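Local coordinates for protein alpha-galactosidase (Thermus thermophilus, PDB 6LCJ) that probably hydrolyses terminal alpha-galactosidic linkages of oligosaccharides, as a thermostable member of glycoside hydrolase family 36 that assembles as a hexamer, at residues A345-A350 against L391-N396; S243-K248 against Y273-G278. One frame throughout, in Å; residues are numbered along the deposited sequence.

How the contacts relate
Both contacts lie in the connections between strands of the parallel eight-stranded barrel, the TIM-barrel core expected of this family; contact 1 joins two loops, contact 2 a short helix and a strand end. Contact 2 comes first along the chain and is complete before contact 1 begins. It lies in the excursion between barrel strands 229-234 and 298-303, which carries the small antiparallel sheet 238-240, 270-274 and 263-267. Contact 1 links the loop between strands 335-338 and 352-354 to the one leading into strand 398-400. Their centres are 29 Å apart and their nearest atoms about 11 Å: contact 1 is buried nearer the middle of the chain, contact 2 partly buried at its periphery, and they do not meet.

Contact 1 (A345-A350 against L391-N396); sequences ASLGLA and LWLMEN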
loop_
_atom_site.group_PDB
_atom_site.type_symbol
_atom_site.label_atom_id
_atom_site.label_comp_id
_atom_site.label_asym_id
_atom_site.label_seq_id
_atom_site.Cartn_x
_atom_site.Cartn_y
_atom_site.Cartn_z
ATOM N N ALA E 345 13.188 26.384 29.436
ATOM C CA ALA E 345 12.724 25.919 30.742
ATOM C C ALA E 345 13.855 25.784 31.767
ATOM O O ALA E 345 13.571 25.601 32.957
ATOM C CB ALA E 345 11.983 24.583 30.586
ATOM N N SER E 346 15.121 25.863 31.335
ATOM C CA SER E 346 16.273 25.786 32.222
ATOM C C SER E 346 16.656 27.130 32.801
ATOM O O SER E 346 17.432 27.172 33.758
ATOM C CB SER E 346 17.495 25.218 31.487
ATOM O OG SER E 346 17.349 23.830 31.205
ATOM N N LEU E 347 16.144 28.220 32.241
ATOM C CA LEU E 347 16.589 29.549 32.637
ATOM C C LEU E 347 16.229 29.826 34.095
ATOM O O LEU E 347 15.149 29.457 34.570
ATOM C CB LEU E 347 15.966 30.596 31.723
ATOM C CG LEU E 347 16.345 30.523 30.242
ATOM C CD1 LEU E 347 15.632 31.609 29.413
ATOM C CD2 LEU E 347 17.862 30.622 30.095
ATOM N N GLY E 348 17.149 30.476 34.808
ATOM C CA GLY E 348 16.992 30.727 36.218
ATOM C C GLY E 348 17.549 29.646 37.119
ATOM O O GLY E 348 17.801 29.914 38.293
ATOM N N LEU E 349 17.738 28.433 36.612
ATOM C CA LEU E 349 18.325 27.341 37.375
ATOM C C LEU E 349 19.769 27.066 36.970
ATOM O O LEU E 349 20.638 26.923 37.838
ATOM C CB LEU E 349 17.488 26.071 37.201
ATOM C CG LEU E 349 16.033 26.191 37.649
ATOM C CD1 LEU E 349 15.237 24.982 37.221
ATOM C CD2 LEU E 349 15.941 26.417 39.179
ATOM N N ALA E 350 20.051 26.990 35.669
ATOM C CA ALA E 350 21.416 26.763 35.214
ATOM C C ALA E 350 22.281 27.998 35.437
ATOM O O ALA E 350 21.818 29.133 35.306
ATOM C CB ALA E 350 21.437 26.388 33.729
ATOM N N LEU E 391 22.395 33.588 21.206
ATOM C CA LEU E 391 23.262 34.455 21.999
ATOM C C LEU E 391 22.470 35.466 22.821
ATOM O O LEU E 391 22.977 35.924 23.849
ATOM C CB LEU E 391 24.269 35.160 21.098
ATOM C CG LEU E 391 25.298 34.235 20.444
ATOM C CD1 LEU E 391 26.126 34.978 19.440
ATOM C CD2 LEU E 391 26.193 33.618 21.508
ATOM N N TRP E 392 21.226 35.773 22.424
ATOM C CA TRP E 392 20.358 36.645 23.211
ATOM C C TRP E 392 20.115 36.108 24.614
ATOM O O TRP E 392 19.693 36.865 25.488
ATOM C CB TRP E 392 19.013 36.861 22.500
ATOM C CG TRP E 392 18.388 35.608 21.963
ATOM C CD1 TRP E 392 18.711 34.961 20.810
ATOM C CD2 TRP E 392 17.329 34.844 22.566
ATOM N NE1 TRP E 392 17.933 33.835 20.660
ATOM C CE2 TRP E 392 17.072 33.746 21.721
ATOM C CE3 TRP E 392 16.579 34.982 23.735
ATOM C CZ2 TRP E 392 16.102 32.798 22.010
ATOM C CZ3 TRP E 392 15.625 34.049 24.019
ATOM C CH2 TRP E 392 15.389 32.962 23.164
ATOM N N LEU E 393 20.379 34.832 24.864
ATOM C CA LEU E 393 20.248 34.298 26.214
ATOM C C LEU E 393 21.377 34.709 27.150
ATOM O O LEU E 393 21.364 34.292 28.310
ATOM C CB LEU E 393 20.164 32.774 26.174
ATOM C CG LEU E 393 18.845 32.375 25.541
ATOM C CD1 LEU E 393 18.912 30.924 25.125
ATOM C CD2 LEU E 393 17.693 32.658 26.498
ATOM N N MET E 394 22.359 35.485 26.678
ATOM C CA MET E 394 23.427 35.954 27.555
ATOM C C MET E 394 22.896 36.893 28.624
ATOM O O MET E 394 23.596 37.168 29.600
ATOM C CB MET E 394 24.512 36.653 26.736
ATOM C CG MET E 394 25.455 35.696 26.025
ATOM S SD MET E 394 26.526 36.642 24.948
ATOM C CE MET E 394 27.521 37.536 26.162
ATOM N N GLU E 395 21.676 37.394 28.437
ATOM C CA GLU E 395 20.960 38.114 29.475
ATOM C C GLU E 395 20.614 37.217 30.662
ATOM O O GLU E 395 20.493 37.698 31.795
ATOM C CB GLU E 395 19.685 38.697 28.866
ATOM C CG GLU E 395 18.786 39.407 29.853
ATOM C CD GLU E 395 19.339 40.759 30.289
ATOM O OE1 GLU E 395 20.282 41.283 29.632
ATOM O OE2 GLU E 395 18.816 41.298 31.296
ATOM N N ASN E 396 20.436 35.916 30.430
ATOM C CA ASN E 396 19.777 35.059 31.398
ATOM C C ASN E 396 20.652 33.973 31.989
ATOM O O ASN E 396 20.284 33.409 33.016
ATOM C CB ASN E 396 18.548 34.390 30.762
ATOM C CG ASN E 396 17.632 35.386 30.088
ATOM O OD1 ASN E 396 17.878 35.802 28.960
ATOM N ND2 ASN E 396 16.565 35.775 30.778
HETATM O O HOH W 1 19.812 30.751 33.862
#
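Leu347 and Asn396 mark the closest approach of the two backbones, their CA atoms 6.5 Å apart. Segment 345-350 is irregular and turns back on itself, Ser346 O accepting from the N atoms of both Leu349 and Ala350, whereas 391-395 forms a short 3-10 segment. Gly348 has a positive phi of 90°, where a side chain would press on the preceding carbonyl oxygen; glycine suits this bend.

No direct hydrogen bond crosses the gap. A water does so instead, accepting from Gly348 N at 2.8 Å and donating to Ala350 O and, at 2.8 Å, to Asn396 O. Beside it the branched end of Leu347 fills the interface. With chi1 at -63°, CG lies beside the backbone N, which carries the fork to the 391-396 turn: CD1 meets Leu393 CD2 at 3.7 Å, and CD2 lies 3.9 Å from Asn396 CB. The leucine side chains cross at about a right angle, a compact apolar fit in a buried place. Asn396 offers its CB here, while its amide ND2 donates to the carbonyl oxygens of Pro152 and Ala148, satisfying the buried amide nitrogen.

Leu151 also covers Leu347 and Asn396, and Arg321 of helix 317-331 binds the carbonyl oxygens of Ala345 and Leu347. Phe338 of strand 335-338 touches the side chains of Ser346, Leu349 and Ala350. The two segments lead into strands 352-354 and 398-400, parallel neighbours in the barrel.

Contact 2 (S243-K248 against Y273-G278); sequences SPLFQK and YALDAG
Leu245 and Phe246 pack against Leu275 and Tyr273 in a purely apolar contact between the short helix 244-248 and the end of strand 270-274 with the residue after it; the centre of the contact lies about 23 Å from the centre of the chain. No hydrogen bond joins the segments, and their nearest CA atoms, those of Phe246 and Leu275, remain 8.8 Å apart; side chains alone close the distance.

Two pairs do so. Leu245 CD2 rests against both methyls of Leu275, 3.8 Å from CD1 and 4.0 Å from CD2. Leucine suits the place because one branch can reach across and bury apolar surface on them; Trp285 of helix 280-296 touches both leucines. In the second pair, Phe246 CE2 lies 3.9 Å from Tyr273 CD2. The ring centroids are 5.4 Å apart with the planes inclined at 35°, an oblique meeting. Phe246 reaches the tyrosine because its CG is anti to the backbone N (chi1 -169°), and long, flat aromatic side chains span the gap with broad apolar surface at this partly exposed site.

This is a helix laid beside a small antiparallel sheet, inserted between strands 229-234 and 298-303 of the parallel barrel. Val239 of the neighbouring strand 238-240 touches the side chains of Phe246 and Tyr273, so Phe246 packs on the sheet to which Tyr273 belongs.

Beyond the strand, Asp276 makes an Asx turn just before helix 280-296: its short side chain lets OD1 accept from Gly278 N at 2.7 Å, from above the carboxylate plane. Lys248 packs on Phe14 of a second subunit.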
loop_
_atom_site.group_PDB
_atom_site.type_symbol
_atom_site.label_atom_id
_atom_site.label_comp_id
_atom_site.label_asym_id
_atom_site.label_seq_id
_atom_site.Cartn_x
_atom_site.Cartn_y
_atom_site.Cartn_z
ATOM N N SER E 243 21.527 -1.278 32.504
ATOM C CA SER E 243 21.830 -0.654 33.781
ATOM C C SER E 243 21.250 -1.483 34.918
ATOM O O SER E 243 20.090 -1.910 34.839
ATOM C CB SER E 243 21.274 0.758 33.834
ATOM O OG SER E 243 21.578 1.476 32.644
ATOM N N PRO E 244 22.020 -1.749 35.972
ATOM C CA PRO E 244 21.435 -2.406 37.157
ATOM C C PRO E 244 20.175 -1.713 37.659
ATOM O O PRO E 244 19.183 -2.383 37.974
ATOM C CB PRO E 244 22.574 -2.345 38.187
ATOM C CG PRO E 244 23.569 -1.311 37.638
ATOM C CD PRO E 244 23.441 -1.408 36.150
ATOM N N LEU E 245 20.182 -0.377 37.714
ATOM C CA LEU E 245 19.024 0.370 38.202
ATOM C C LEU E 245 17.777 0.111 37.362
ATOM O O LEU E 245 16.660 0.109 37.896
ATOM C CB LEU E 245 19.342 1.865 38.216
ATOM C CG LEU E 245 18.323 2.761 38.913
ATOM C CD1 LEU E 245 18.451 2.633 40.417
ATOM C CD2 LEU E 245 18.500 4.200 38.477
ATOM N N PHE E 246 17.940 -0.095 36.049
ATOM C CA PHE E 246 16.796 -0.433 35.204
ATOM C C PHE E 246 16.114 -1.699 35.692
ATOM O O PHE E 246 14.882 -1.797 35.662
ATOM C CB PHE E 246 17.245 -0.601 33.754
ATOM C CG PHE E 246 16.116 -0.695 32.755
ATOM C CD1 PHE E 246 15.662 -1.932 32.309
ATOM C CD2 PHE E 246 15.552 0.455 32.211
ATOM C CE1 PHE E 246 14.643 -2.020 31.369
ATOM C CE2 PHE E 246 14.530 0.374 31.264
ATOM C CZ PHE E 246 14.075 -0.863 30.846
ATOM N N GLN E 247 16.902 -2.678 36.151
ATOM C CA GLN E 247 16.345 -3.938 36.635
ATOM C C GLN E 247 15.904 -3.834 38.086
ATOM O O GLN E 247 14.848 -4.357 38.453
ATOM C CB GLN E 247 17.368 -5.062 36.481
ATOM C CG GLN E 247 17.664 -5.442 35.043
ATOM C CD GLN E 247 19.149 -5.619 34.796
ATOM O OE1 GLN E 247 19.919 -5.889 35.726
ATOM N NE2 GLN E 247 19.564 -5.465 33.541
ATOM N N LYS E 248 16.687 -3.160 38.924
ATOM C CA LYS E 248 16.325 -3.074 40.334
ATOM C C LYS E 248 15.070 -2.227 40.543
ATOM O O LYS E 248 14.203 -2.588 41.351
ATOM C CB LYS E 248 17.502 -2.529 41.146
ATOM C CG LYS E 248 17.560 -3.049 42.580
ATOM C CD LYS E 248 16.509 -2.360 43.473
ATOM C CE LYS E 248 16.125 -3.191 44.701
ATOM N NZ LYS E 248 15.505 -2.349 45.784
ATOM N N TYR E 273 16.763 5.017 27.703
ATOM C CA TYR E 273 15.514 5.116 28.425
ATOM C C TYR E 273 15.700 6.186 29.479
ATOM O O TYR E 273 16.820 6.602 29.767
ATOM C CB TYR E 273 15.112 3.765 29.046
ATOM C CG TYR E 273 14.956 2.694 27.999
ATOM C CD1 TYR E 273 13.877 2.708 27.129
ATOM C CD2 TYR E 273 15.892 1.696 27.859
ATOM C CE1 TYR E 273 13.725 1.757 26.162
ATOM C CE2 TYR E 273 15.746 0.721 26.889
ATOM C CZ TYR E 273 14.661 0.762 26.043
ATOM O OH TYR E 273 14.506 -0.200 25.073
ATOM N N ALA E 274 14.590 6.640 30.041
ATOM C CA ALA E 274 14.594 7.768 30.947
ATOM C C ALA E 274 14.101 7.317 32.311
ATOM O O ALA E 274 13.300 6.383 32.420
ATOM C CB ALA E 274 13.714 8.903 30.417
ATOM N N LEU E 275 14.599 7.978 33.353
ATOM C CA LEU E 275 14.002 7.875 34.673
ATOM C C LEU E 275 12.925 8.938 34.800
ATOM O O LEU E 275 13.044 10.028 34.238
ATOM C CB LEU E 275 15.056 8.038 35.767
ATOM C CG LEU E 275 16.170 6.992 35.732
ATOM C CD1 LEU E 275 17.276 7.381 36.702
ATOM C CD2 LEU E 275 15.652 5.582 36.018
ATOM N N ASP E 276 11.860 8.606 35.529
ATOM C CA ASP E 276 10.657 9.434 35.561
ATOM C C ASP E 276 10.868 10.582 36.535
ATOM O O ASP E 276 10.830 10.390 37.750
ATOM C CB ASP E 276 9.450 8.582 35.947
ATOM C CG ASP E 276 8.162 9.382 36.064
ATOM O OD1 ASP E 276 8.149 10.604 35.797
ATOM O OD2 ASP E 276 7.136 8.760 36.415
ATOM N N ALA E 277 11.067 11.786 36.001
ATOM C CA ALA E 277 11.287 12.947 36.845
ATOM C C ALA E 277 10.013 13.418 37.540
ATOM O O ALA E 277 10.069 14.365 38.334
ATOM C CB ALA E 277 11.904 14.079 36.008
ATOM N N GLY E 278 8.864 12.815 37.240
ATOM C CA GLY E 278 7.684 13.066 38.044
ATOM C C GLY E 278 7.590 12.218 39.289
ATOM O O GLY E 278 6.731 12.464 40.134
#